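PDB 2OKX: rhamnosidase B from Bacillus sp., which hydrolyses terminal alpha-L-rhamnose residues from rhamnosides, probably with inversion of the anomeric configuration, as a member of glycoside hydrolase family 78. Local coordinates for residues A[210-215]-A[436-441]; A[216-221]-A[317-322]; A[396-401]-A[464-469]; A[455-460]-A[488-493]; A[482-487]-A[501-506]. All blocks are in the same frame, centred on the assembly; numbering follows the deposited sequence.

Contact 1 of 5, residues A[210-215]-A[436-441]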
# COMPACT_ATOMS: atom_id res chain seq x y z
N SER A 210 -19.94 13.34 12.73
CA SER A 210 -20.87 12.90 13.76
C SER A 210 -20.21 12.71 15.12
O SER A 210 -18.98 12.70 15.24
CB SER A 210 -21.51 11.57 13.36
OG SER A 210 -20.53 10.54 13.31
N LEU A 211 -21.06 12.58 16.13
CA LEU A 211 -20.62 12.34 17.50
C LEU A 211 -21.59 11.29 18.00
O LEU A 211 -22.79 11.39 17.75
CB LEU A 211 -20.70 13.61 18.35
CG LEU A 211 -20.13 13.46 19.77
CD1 LEU A 211 -19.71 14.80 20.32
CD2 LEU A 211 -21.15 12.79 20.67
N SER A 212 -21.09 10.27 18.68
CA SER A 212 -21.96 9.22 19.16
C SER A 212 -21.53 8.71 20.52
O SER A 212 -20.36 8.82 20.89
CB SER A 212 -21.96 8.03 18.19
OG SER A 212 -22.31 8.41 16.87
N ARG A 213 -22.48 8.16 21.26
CA ARG A 213 -22.18 7.55 22.55
C ARG A 213 -22.07 6.08 22.15
O ARG A 213 -23.01 5.51 21.61
CB ARG A 213 -23.33 7.74 23.54
CG ARG A 213 -23.10 7.03 24.88
CD ARG A 213 -24.18 7.39 25.91
NE ARG A 213 -25.50 6.88 25.55
CZ ARG A 213 -26.04 5.77 26.06
NH1 ARG A 213 -25.38 5.06 26.96
NH2 ARG A 213 -27.25 5.38 25.68
N VAL A 214 -20.91 5.48 22.40
CA VAL A 214 -20.72 4.09 22.00
C VAL A 214 -20.08 3.19 23.06
O VAL A 214 -19.57 3.67 24.07
CB VAL A 214 -19.85 4.03 20.73
CG1 VAL A 214 -20.42 4.95 19.65
CG2 VAL A 214 -18.42 4.44 21.06
N LYS A 215 -20.10 1.89 22.79
CA LYS A 215 -19.50 0.90 23.67
C LYS A 215 -18.89 -0.22 22.83
O LYS A 215 -19.49 -0.68 21.87
CB LYS A 215 -20.54 0.28 24.60
CG LYS A 215 -21.08 1.22 25.67
CD LYS A 215 -22.10 0.49 26.53
CE LYS A 215 -22.62 1.37 27.65
NZ LYS A 215 -23.71 0.71 28.42
N ASP A 436 -18.72 5.54 25.76
CA ASP A 436 -17.58 6.30 25.27
C ASP A 436 -18.04 7.39 24.30
O ASP A 436 -19.17 7.37 23.83
CB ASP A 436 -16.61 5.36 24.55
CG ASP A 436 -16.22 4.15 25.39
OD1 ASP A 436 -15.87 3.11 24.80
OD2 ASP A 436 -16.26 4.25 26.64
N CYS A 437 -17.14 8.32 23.99
CA CYS A 437 -17.45 9.41 23.08
C CYS A 437 -16.74 9.19 21.74
O CYS A 437 -15.52 9.25 21.67
CB CYS A 437 -17.01 10.75 23.66
SG CYS A 437 -17.39 12.17 22.61
N GLU A 438 -17.52 8.93 20.70
CA GLU A 438 -16.95 8.71 19.38
C GLU A 438 -17.14 9.91 18.45
O GLU A 438 -18.25 10.37 18.24
CB GLU A 438 -17.58 7.48 18.72
CG GLU A 438 -17.20 7.31 17.25
CD GLU A 438 -18.11 6.34 16.53
OE1 GLU A 438 -17.97 5.11 16.73
OE2 GLU A 438 -18.99 6.81 15.77
N LEU A 439 -16.03 10.40 17.90
CA LEU A 439 -16.07 11.52 16.97
C LEU A 439 -15.65 10.99 15.60
O LEU A 439 -14.65 10.29 15.50
CB LEU A 439 -15.08 12.61 17.39
CG LEU A 439 -15.53 13.78 18.26
CD1 LEU A 439 -16.26 13.30 19.48
CD2 LEU A 439 -14.29 14.59 18.63
N VAL A 440 -16.40 11.32 14.56
CA VAL A 440 -16.01 10.91 13.21
C VAL A 440 -15.54 12.20 12.55
O VAL A 440 -16.33 13.11 12.28
CB VAL A 440 -17.17 10.30 12.40
CG1 VAL A 440 -16.71 10.03 10.96
CG2 VAL A 440 -17.61 8.99 13.03
N ILE A 441 -14.23 12.29 12.34
CA ILE A 441 -13.59 13.45 11.75
C ILE A 441 -13.42 13.23 10.25
O ILE A 441 -12.83 12.24 9.85
CB ILE A 441 -12.19 13.67 12.38
CG1 ILE A 441 -12.30 13.77 13.90
CG2 ILE A 441 -11.53 14.90 11.79
CD1 ILE A 441 -13.17 14.90 14.38
O HOH W 1 -19.97 9.22 15.87
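S210 to V214 pair with V440 to D436, strand 207-215 running antiparallel to strand 436-443 of the concanavalin-like domain, their short axes 4.7 Å apart at 153°. Five backbone hydrogen bonds join them. S212 and E438 exchange two, as do V214 and D436, and V440 N gives one to S210 O; the shortest, D436 N to V214 O, is 2.7 Å. Between these hydrogen-bonded pairs, L211/L439 and R213/C437 form non-hydrogen-bonded pairs, where CA-H...O contacts fill in, L211 CA lying 3.2 Å from E438 O.

Side-chain packing differs on the two faces. On one, L211 and L439 lie side by side and point the same way, CD1 to CD1 at 3.9 Å, with C437 SG against the L211 tip. On the other, V214 crosses E438 at about a right angle, its CG1 3.9 Å from E438 CB.

The charged ends have partners outside the pair: E438 OE1 meets R404, D436 OD1 meets R513, and R213 is held by E408 and the D434 carbonyl. The other carboxylate oxygen, E438 OE2, meets a water. This water accepts from S210 OG and S212 OG and donates to E438 O and, at 2.6 Å, to E438 OE2; S210 OG, placed between its backbone N and carbonyl carbon (chi1 66°), also touches V440 CG2 at 3.3 Å.

Contact 2 of 5, residues A[216-221]-A[317-322]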
# COMPACT_ATOMS: atom_id res chain seq x y z
N ALA A 216 -17.68 -0.64 23.22
CA ALA A 216 -16.98 -1.72 22.55
C ALA A 216 -17.39 -3.01 23.26
O ALA A 216 -17.98 -2.97 24.34
CB ALA A 216 -15.48 -1.53 22.67
N PRO A 217 -17.10 -4.17 22.66
CA PRO A 217 -17.46 -5.44 23.30
C PRO A 217 -16.67 -5.62 24.60
O PRO A 217 -15.56 -5.11 24.72
CB PRO A 217 -17.06 -6.48 22.25
CG PRO A 217 -17.12 -5.72 20.94
CD PRO A 217 -16.50 -4.40 21.33
N LYS A 218 -17.25 -6.34 25.56
CA LYS A 218 -16.58 -6.58 26.83
C LYS A 218 -15.18 -7.14 26.58
O LYS A 218 -14.21 -6.76 27.24
CB LYS A 218 -17.36 -7.60 27.67
CG LYS A 218 -18.85 -7.29 27.90
CD LYS A 218 -19.06 -6.06 28.78
CE LYS A 218 -20.50 -5.97 29.25
NZ LYS A 218 -21.48 -5.91 28.12
N TYR A 219 -15.09 -8.03 25.60
CA TYR A 219 -13.83 -8.67 25.23
C TYR A 219 -13.57 -8.51 23.73
O TYR A 219 -14.43 -8.83 22.92
CB TYR A 219 -13.89 -10.17 25.59
CG TYR A 219 -12.69 -10.98 25.16
CD1 TYR A 219 -11.46 -10.85 25.81
CD2 TYR A 219 -12.77 -11.85 24.07
CE1 TYR A 219 -10.34 -11.56 25.38
CE2 TYR A 219 -11.65 -12.56 23.64
CZ TYR A 219 -10.45 -12.41 24.30
OH TYR A 219 -9.34 -13.09 23.86
N ALA A 220 -12.40 -8.00 23.37
CA ALA A 220 -12.02 -7.82 21.97
C ALA A 220 -10.51 -8.02 21.88
O ALA A 220 -9.75 -7.32 22.53
CB ALA A 220 -12.40 -6.43 21.47
N ALA A 221 -10.09 -8.99 21.07
CA ALA A 221 -8.67 -9.27 20.95
C ALA A 221 -8.20 -9.43 19.52
O ALA A 221 -8.94 -9.88 18.65
CB ALA A 221 -8.34 -10.54 21.75
N ALA A 317 -14.03 -11.54 19.47
CA ALA A 317 -14.68 -10.72 20.49
C ALA A 317 -15.82 -11.46 21.15
O ALA A 317 -16.40 -12.38 20.58
CB ALA A 317 -15.20 -9.42 19.87
N ILE A 318 -16.15 -11.06 22.38
CA ILE A 318 -17.23 -11.68 23.13
C ILE A 318 -17.94 -10.62 23.96
O ILE A 318 -17.30 -9.73 24.52
CB ILE A 318 -16.70 -12.76 24.09
CG1 ILE A 318 -15.89 -13.81 23.33
CG2 ILE A 318 -17.87 -13.42 24.81
CD1 ILE A 318 -15.24 -14.85 24.22
N ASP A 319 -19.26 -10.71 24.03
CA ASP A 319 -20.03 -9.77 24.83
C ASP A 319 -21.25 -10.47 25.42
O ASP A 319 -21.77 -11.42 24.84
CB ASP A 319 -20.48 -8.57 23.98
CG ASP A 319 -21.06 -7.45 24.82
OD1 ASP A 319 -22.30 -7.36 24.93
OD2 ASP A 319 -20.26 -6.67 25.39
N SER A 320 -21.69 -9.99 26.57
CA SER A 320 -22.84 -10.57 27.25
C SER A 320 -23.34 -9.68 28.38
O SER A 320 -22.58 -8.89 28.94
CB SER A 320 -22.48 -11.94 27.83
OG SER A 320 -23.57 -12.50 28.54
N GLU A 321 -24.62 -9.81 28.71
CA GLU A 321 -25.19 -9.03 29.80
C GLU A 321 -24.85 -9.73 31.11
O GLU A 321 -25.10 -9.21 32.20
CB GLU A 321 -26.71 -8.92 29.64
CG GLU A 321 -27.15 -8.12 28.41
CD GLU A 321 -28.66 -7.99 28.30
OE1 GLU A 321 -29.13 -7.32 27.36
OE2 GLU A 321 -29.38 -8.56 29.15
N ALA A 322 -24.27 -10.92 30.99
CA ALA A 322 -23.87 -11.72 32.14
C ALA A 322 -22.36 -11.69 32.28
O ALA A 322 -21.64 -11.53 31.29
CB ALA A 322 -24.35 -13.15 31.97
O HOH W 2 -20.32 -4.01 25.51
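The Y219 ring meets I318 obliquely, CD2 lying 3.8 Å from I318 CG1, and the two side chains occupy the same face of the sheet. Beyond the ring, Y219 OH bonds to Y392 OH, while L326 and L337 also pack on this side chain. The carboxylate of D319 is the second flat group. Its OD2 takes K218 N at 3.0 Å on the anti lone pair, and K218 NZ on the syn side, 33° out of the carboxylate plane, in a 3.1 Å salt bridge.

K218 can serve twice because its chain folds back, bent at chi2 and chi4: CG passes OD2 and NZ returns to it, with a further weak bond to S320 O. A water also donates to OD2 and to A216 O, linking the loop before the strand to the same oxygen.

The backbone is a short antiparallel pair, at 176°, in the five-stranded sheet of the D2 family region. Y219 and I318 exchange both hydrogen bonds, while A220 and A317 form a non-hydrogen-bonded pair only 4.2 Å apart between CA atoms. P217 CB meets A317 CB on that alanine face, where W403 touches both residues.

With an amide, an ammonium and a water all directed at one oxygen, D319 is probably kept ionised, and the K218 main chain is fixed where the loop enters the strand.

Contact 3 of 5, residues A[396-401]-A[464-469]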
# COMPACT_ATOMS: atom_id res chain seq x y z
N ASN A 396 -7.77 -3.77 21.36
CA ASN A 396 -8.12 -3.90 19.96
C ASN A 396 -9.06 -2.83 19.42
O ASN A 396 -10.29 -2.96 19.46
CB ASN A 396 -8.73 -5.30 19.77
CG ASN A 396 -9.15 -5.58 18.35
OD1 ASN A 396 -8.79 -4.85 17.42
ND2 ASN A 396 -9.90 -6.66 18.16
N VAL A 397 -8.47 -1.77 18.87
CA VAL A 397 -9.24 -0.66 18.33
C VAL A 397 -10.12 -1.07 17.15
O VAL A 397 -11.28 -0.66 17.08
CB VAL A 397 -8.32 0.50 17.91
CG1 VAL A 397 -9.16 1.63 17.30
CG2 VAL A 397 -7.55 1.01 19.12
N PHE A 398 -9.58 -1.87 16.24
CA PHE A 398 -10.35 -2.30 15.07
C PHE A 398 -11.61 -3.07 15.47
O PHE A 398 -12.72 -2.72 15.07
CB PHE A 398 -9.48 -3.15 14.14
CG PHE A 398 -10.16 -3.54 12.86
CD1 PHE A 398 -10.31 -2.62 11.82
CD2 PHE A 398 -10.65 -4.83 12.68
CE1 PHE A 398 -10.94 -2.98 10.63
CE2 PHE A 398 -11.28 -5.21 11.50
CZ PHE A 398 -11.43 -4.28 10.46
N GLY A 399 -11.43 -4.13 16.25
CA GLY A 399 -12.56 -4.94 16.67
C GLY A 399 -13.59 -4.14 17.44
O GLY A 399 -14.79 -4.38 17.32
N SER A 400 -13.11 -3.18 18.22
CA SER A 400 -13.98 -2.32 19.03
C SER A 400 -14.77 -1.34 18.16
O SER A 400 -15.76 -0.77 18.62
CB SER A 400 -13.14 -1.54 20.05
OG SER A 400 -12.47 -2.41 20.95
N ASN A 401 -14.34 -1.15 16.92
CA ASN A 401 -15.04 -0.26 16.00
C ASN A 401 -15.97 -1.02 15.07
O ASN A 401 -17.05 -0.55 14.74
CB ASN A 401 -14.03 0.57 15.18
CG ASN A 401 -13.76 1.92 15.80
OD1 ASN A 401 -14.60 2.82 15.73
ND2 ASN A 401 -12.60 2.07 16.42
N ASP A 464 -8.61 6.31 21.07
CA ASP A 464 -8.56 5.36 19.96
C ASP A 464 -8.73 6.05 18.61
O ASP A 464 -9.61 6.90 18.45
CB ASP A 464 -9.65 4.30 20.11
CG ASP A 464 -9.31 3.25 21.16
OD1 ASP A 464 -10.17 2.40 21.43
OD2 ASP A 464 -8.18 3.28 21.69
N ALA A 465 -7.89 5.68 17.65
CA ALA A 465 -7.94 6.26 16.32
C ALA A 465 -8.07 5.14 15.30
O ALA A 465 -7.36 4.14 15.37
CB ALA A 465 -6.68 7.06 16.05
N TYR A 466 -9.00 5.31 14.36
CA TYR A 466 -9.25 4.32 13.32
C TYR A 466 -9.66 5.04 12.03
O TYR A 466 -10.65 5.76 12.01
CB TYR A 466 -10.36 3.37 13.80
CG TYR A 466 -10.96 2.48 12.74
CD1 TYR A 466 -10.16 1.76 11.85
CD2 TYR A 466 -12.35 2.32 12.66
CE1 TYR A 466 -10.73 0.90 10.90
CE2 TYR A 466 -12.92 1.46 11.73
CZ TYR A 466 -12.11 0.76 10.85
OH TYR A 466 -12.68 -0.12 9.96
N GLY A 467 -8.90 4.83 10.96
CA GLY A 467 -9.20 5.50 9.71
C GLY A 467 -9.81 4.63 8.63
O GLY A 467 -9.35 3.52 8.37
N VAL A 468 -10.88 5.13 8.00
CA VAL A 468 -11.52 4.41 6.91
C VAL A 468 -11.55 5.33 5.69
O VAL A 468 -11.37 6.54 5.82
CB VAL A 468 -12.95 3.95 7.27
CG1 VAL A 468 -12.91 3.03 8.49
CG2 VAL A 468 -13.85 5.15 7.54
N GLU A 469 -11.78 4.75 4.52
CA GLU A 469 -11.81 5.51 3.27
C GLU A 469 -13.21 5.89 2.82
O GLU A 469 -13.41 6.91 2.16
CB GLU A 469 -11.22 4.69 2.13
CG GLU A 469 -9.84 4.15 2.32
CD GLU A 469 -9.33 3.50 1.05
OE1 GLU A 469 -9.91 2.48 0.62
OE2 GLU A 469 -8.35 4.01 0.47
O HOH W 3 -11.88 4.87 17.19
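F398 and Y466 form the close aromatic part of the contact, an offset edge-to-face pair with centroids 5.6 Å apart and planes at 89°. The edge of F398 is turned to the Y466 face, CD1 lying 3.7 Å from Y466 CE1, and F398 CE1 also nears Y466 OH, which bonds further out to T479 N. N401 slides past the same tyrosine in the opposite direction, with amide and ring planes 39° apart and its CG 3.5 Å from Y466 CD2. V397 fills the other end: CG1 reaches A465 O and Y466 CB, while CG2 lies 3.5 Å from D464 OD2. That carboxylate is claimed elsewhere by R513 and R487, and meets V397 only by packing.

This is the first turn of helix 397-402 laid across strand 462-472 of the concanavalin-like domain, with short axes 8.8 Å apart at 72°. N396 is the N-cap, its OD1 accepting from G399 N at 3.0 Å with the donor above the carbonyl plane, and S400 OG and N reach N396 O from opposite faces.

No direct hydrogen bond crosses between the helix and the strand. The looser link is through a water, which accepts from N401 ND2 at 3.0 Å and gives a weak bond to D464 O. N401 ND2 also donates back to V397 O, from above that carbonyl's plane, so the amide is held against the helix while its flank rests on Y466.

Contact 4 of 5, residues A[455-460]-A[488-493]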
# COMPACT_ATOMS: atom_id res chain seq x y z
N LEU A 455 -4.14 17.49 23.35
CA LEU A 455 -5.31 17.52 24.20
C LEU A 455 -4.97 17.54 25.68
O LEU A 455 -3.81 17.36 26.07
CB LEU A 455 -6.19 16.29 23.90
CG LEU A 455 -5.52 14.91 24.05
CD1 LEU A 455 -5.35 14.56 25.53
CD2 LEU A 455 -6.38 13.85 23.37
N GLU A 456 -5.99 17.76 26.50
CA GLU A 456 -5.86 17.76 27.95
C GLU A 456 -6.85 16.70 28.40
O GLU A 456 -7.99 16.70 27.95
CB GLU A 456 -6.27 19.10 28.56
CG GLU A 456 -5.43 20.28 28.14
CD GLU A 456 -5.88 21.56 28.82
OE1 GLU A 456 -5.95 22.60 28.14
OE2 GLU A 456 -6.17 21.52 30.03
N ALA A 457 -6.43 15.80 29.28
CA ALA A 457 -7.33 14.77 29.76
C ALA A 457 -6.83 14.14 31.05
O ALA A 457 -5.66 14.26 31.39
CB ALA A 457 -7.50 13.69 28.69
N PRO A 458 -7.73 13.47 31.78
CA PRO A 458 -7.36 12.82 33.04
C PRO A 458 -6.42 11.66 32.69
O PRO A 458 -6.46 11.13 31.58
CB PRO A 458 -8.69 12.32 33.58
CG PRO A 458 -9.69 13.27 32.99
CD PRO A 458 -9.19 13.45 31.59
N ALA A 459 -5.58 11.26 33.64
CA ALA A 459 -4.66 10.16 33.41
C ALA A 459 -5.45 8.88 33.16
O ALA A 459 -6.48 8.63 33.79
CB ALA A 459 -3.74 9.97 34.61
N GLY A 460 -4.98 8.07 32.22
CA GLY A 460 -5.65 6.82 31.92
C GLY A 460 -6.69 6.90 30.82
O GLY A 460 -7.18 5.87 30.34
N TYR A 488 -3.90 5.33 22.27
CA TYR A 488 -3.04 6.19 23.07
C TYR A 488 -3.71 6.33 24.42
O TYR A 488 -4.88 6.70 24.50
CB TYR A 488 -2.91 7.56 22.40
CG TYR A 488 -2.08 8.56 23.17
CD1 TYR A 488 -0.70 8.68 22.94
CD2 TYR A 488 -2.66 9.38 24.13
CE1 TYR A 488 0.06 9.61 23.65
CE2 TYR A 488 -1.91 10.31 24.84
CZ TYR A 488 -0.55 10.42 24.60
OH TYR A 488 0.19 11.34 25.30
N ILE A 489 -2.97 6.01 25.48
CA ILE A 489 -3.50 6.12 26.84
C ILE A 489 -2.84 7.35 27.45
O ILE A 489 -1.61 7.45 27.52
CB ILE A 489 -3.17 4.86 27.66
CG1 ILE A 489 -3.65 3.62 26.91
CG2 ILE A 489 -3.86 4.94 29.02
CD1 ILE A 489 -3.15 2.31 27.48
N CYS A 490 -3.67 8.28 27.88
CA CYS A 490 -3.22 9.56 28.43
C CYS A 490 -2.52 9.61 29.78
O CYS A 490 -2.83 8.86 30.70
CB CYS A 490 -4.40 10.52 28.51
SG CYS A 490 -5.13 10.89 26.91
N ARG A 491 -1.56 10.53 29.87
CA ARG A 491 -0.86 10.78 31.12
C ARG A 491 -1.72 11.94 31.62
O ARG A 491 -2.63 12.37 30.91
CB ARG A 491 0.58 11.24 30.88
CG ARG A 491 0.71 12.59 30.18
CD ARG A 491 2.12 13.14 30.36
NE ARG A 491 3.12 12.23 29.80
CZ ARG A 491 3.47 12.21 28.52
NH1 ARG A 491 2.92 13.06 27.66
NH2 ARG A 491 4.37 11.33 28.10
N GLU A 492 -1.44 12.44 32.81
CA GLU A 492 -2.25 13.54 33.34
C GLU A 492 -1.94 14.89 32.69
O GLU A 492 -0.78 15.23 32.49
CB GLU A 492 -2.03 13.64 34.86
CG GLU A 492 -2.93 14.63 35.56
CD GLU A 492 -4.40 14.25 35.48
OE1 GLU A 492 -4.72 13.06 35.67
OE2 GLU A 492 -5.23 15.15 35.23
N GLY A 493 -2.99 15.64 32.35
CA GLY A 493 -2.80 16.96 31.77
C GLY A 493 -2.78 17.10 30.26
O GLY A 493 -3.34 16.27 29.53
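C490 SG points between L455 and A457, 3.9 Å from L455 CD1 and 4.1 Å from A457 CB. SG is anti to its own carbonyl carbon (chi1 -62°) and also lies in the plane of the Y488 ring, at its edge. In L455, chi1 57° sets CG between the backbone N and the carbonyl carbon, and CD1 beyond it meets the sulfur. The three side chains pack together.

E492 bends back at chi2, and its OE1 accepts from A459 N at 2.8 Å, the donor standing above the carboxylate plane. The same oxygen touches A459 CB, and OE2 comes near P458 CA. On the strand before C490, I489 CG2 lies 3.7 Å from G460 O.

The main chains close both ends. A457 and G493 form an antiparallel hydrogen-bonded pair, A457 N to G493 O at 3.1 Å and G493 N to A457 O at 3.2 Å. G460 N binds C490 O at 2.7 Å, nearly straight at 173°. G460 and G493 both have positive phi, at backbone angles where a CB would press on the preceding carbonyl oxygen.

The contact thus joins the turn after strand 450-457 to the link between strands 485-489 and 493-498 in the concanavalin-like domain. L455 packs on L521 of strand 520-528, C490 on I463 of strand 462-472, and R491 NH2 hydrogen-bonds to L159 O.

Contact 5 of 5, residues A[482-487]-A[501-506]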
# COMPACT_ATOMS: atom_id res chain seq x y z
N LEU A 482 -6.99 -4.77 7.52
CA LEU A 482 -6.12 -3.64 7.86
C LEU A 482 -6.48 -3.01 9.20
O LEU A 482 -7.50 -2.34 9.32
CB LEU A 482 -6.21 -2.57 6.77
CG LEU A 482 -5.47 -1.26 7.03
CD1 LEU A 482 -3.96 -1.49 6.90
CD2 LEU A 482 -5.94 -0.19 6.04
N ASP A 483 -5.64 -3.24 10.20
CA ASP A 483 -5.87 -2.64 11.51
C ASP A 483 -5.30 -1.23 11.39
O ASP A 483 -4.19 -0.95 11.86
CB ASP A 483 -5.15 -3.43 12.60
CG ASP A 483 -5.95 -4.60 13.10
OD1 ASP A 483 -6.19 -5.55 12.32
OD2 ASP A 483 -6.36 -4.57 14.28
N ASN A 484 -6.06 -0.35 10.75
CA ASN A 484 -5.67 1.04 10.49
C ASN A 484 -5.91 1.85 11.76
O ASN A 484 -6.68 2.82 11.76
CB ASN A 484 -6.54 1.57 9.35
CG ASN A 484 -5.79 2.50 8.44
OD1 ASN A 484 -4.56 2.45 8.36
ND2 ASN A 484 -6.52 3.34 7.72
N THR A 485 -5.21 1.48 12.82
CA THR A 485 -5.45 2.09 14.12
C THR A 485 -4.24 2.28 15.04
O THR A 485 -3.13 1.85 14.76
CB THR A 485 -6.40 1.21 14.92
OG1 THR A 485 -5.72 -0.02 15.23
CG2 THR A 485 -7.65 0.87 14.12
N PHE A 486 -4.53 2.93 16.16
CA PHE A 486 -3.58 3.11 17.24
C PHE A 486 -4.38 3.46 18.49
O PHE A 486 -5.51 3.97 18.39
CB PHE A 486 -2.50 4.18 16.93
CG PHE A 486 -2.94 5.62 17.09
CD1 PHE A 486 -2.89 6.49 16.00
CD2 PHE A 486 -3.34 6.12 18.33
CE1 PHE A 486 -3.21 7.84 16.15
CE2 PHE A 486 -3.67 7.47 18.48
CZ PHE A 486 -3.60 8.33 17.39
N ARG A 487 -3.84 3.12 19.64
CA ARG A 487 -4.49 3.45 20.90
C ARG A 487 -3.46 4.22 21.69
O ARG A 487 -2.29 3.83 21.77
CB ARG A 487 -4.90 2.20 21.69
CG ARG A 487 -5.22 2.52 23.16
CD ARG A 487 -5.99 1.40 23.83
NE ARG A 487 -7.34 1.29 23.30
CZ ARG A 487 -8.22 0.36 23.67
NH1 ARG A 487 -7.88 -0.53 24.60
NH2 ARG A 487 -9.43 0.34 23.14
N VAL A 501 3.52 5.96 12.40
CA VAL A 501 3.05 4.94 11.46
C VAL A 501 2.14 5.60 10.42
O VAL A 501 1.14 6.20 10.77
CB VAL A 501 2.26 3.84 12.20
CG1 VAL A 501 1.67 2.84 11.20
CG2 VAL A 501 3.18 3.13 13.19
N ARG A 502 2.50 5.48 9.15
CA ARG A 502 1.71 6.07 8.09
C ARG A 502 0.37 5.36 7.89
O ARG A 502 0.31 4.13 7.93
CB ARG A 502 2.47 6.04 6.76
CG ARG A 502 1.65 6.51 5.56
CD ARG A 502 2.32 6.16 4.23
NE ARG A 502 3.51 6.97 3.99
CZ ARG A 502 3.49 8.26 3.65
NH1 ARG A 502 2.33 8.90 3.53
NH2 ARG A 502 4.63 8.90 3.45
N ARG A 503 -0.69 6.14 7.70
CA ARG A 503 -2.02 5.59 7.45
C ARG A 503 -2.71 6.39 6.35
O ARG A 503 -2.49 7.59 6.22
CB ARG A 503 -2.88 5.64 8.72
CG ARG A 503 -2.37 4.73 9.83
CD ARG A 503 -3.28 4.74 11.04
NE ARG A 503 -2.70 3.94 12.12
CZ ARG A 503 -1.70 4.35 12.89
NH1 ARG A 503 -1.17 5.56 12.72
NH2 ARG A 503 -1.20 3.54 13.81
N GLY A 504 -3.52 5.70 5.55
CA GLY A 504 -4.25 6.35 4.48
C GLY A 504 -5.72 6.21 4.81
O GLY A 504 -6.18 5.11 5.15
N PHE A 505 -6.47 7.30 4.72
CA PHE A 505 -7.90 7.27 5.04
C PHE A 505 -8.50 8.65 4.79
O PHE A 505 -7.78 9.61 4.54
CB PHE A 505 -8.07 6.92 6.52
CG PHE A 505 -7.48 7.95 7.45
CD1 PHE A 505 -8.25 9.01 7.92
CD2 PHE A 505 -6.13 7.90 7.80
CE1 PHE A 505 -7.69 10.00 8.73
CE2 PHE A 505 -5.56 8.89 8.60
CZ PHE A 505 -6.34 9.94 9.07
N ARG A 506 -9.82 8.73 4.85
CA ARG A 506 -10.50 10.01 4.70
C ARG A 506 -11.21 10.34 6.00
O ARG A 506 -11.20 11.49 6.45
CB ARG A 506 -11.53 10.00 3.56
CG ARG A 506 -12.45 11.21 3.63
CD ARG A 506 -13.32 11.46 2.39
NE ARG A 506 -14.26 12.55 2.67
CZ ARG A 506 -15.21 12.98 1.84
NH1 ARG A 506 -15.36 12.44 0.64
NH2 ARG A 506 -16.04 13.94 2.22
O HOH W 4 -2.05 1.07 11.68
O HOH W 5 -3.09 2.82 6.11
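T485 O takes the shortest direct polar bond across the contact, 2.7 Å from R503 NH2, with the donor above the carbonyl plane. The arginine is extended from CG to NE, and its guanidinium has a different neighbour on each face: F486 CD1 over one, offset toward the rim, and V501 CG1 over the opposite. F486 crosses it at about a right angle, its plane 67° from the guanidinium, with R503 CZ at the ring edge. E152 takes a salt bridge from NH2, and S499 OG pairs with NH1.

N484 runs past the arginine in the opposite direction, OD1 lying 3.5 Å from R503 CG. Its ND2 donates to G504 O at 3.1 Å, that oxygen lying in the amide plane, and also to G467 O of strand 462-472. A water that accepts from G504 N lies 2.7 Å from N484 OD1 and probably donates to it; another donates to D483 O and weakly accepts from R503 NE.

D483 and N484 each centre an inverse gamma turn leading into strand 485-489, in the concanavalin-like domain. With E152 and T485 O as acceptors, the buried guanidinium charge is probably compensated, and R503 and N484 tie strand 485-489 and the turns before it to strand 503-505 without strand pairing.

How the contacts relate
From the N terminus, strand 207-215 enters contact 1, whose partner lies 221 residues on, so it closes the widest loop. Contact 2 follows directly at 216-221 and closes within that loop, in the D2 sheet. Contact 3 opens inside the same loop, at helix 397-402, but ends beyond 436-441, so it crosses contact 1; its helix packs on 216-221 and thereby joins D2 to the concanavalin-like domain. Contact 4 crosses contact 3 and also contact 5, with which it shares strand 485-489; contact 5 spans the short way to 503-505. Contacts 3 and 5 touch through the salt bridge D464 to R487. Contacts 1, 3, 4 and 5 all reach one mixed sheet.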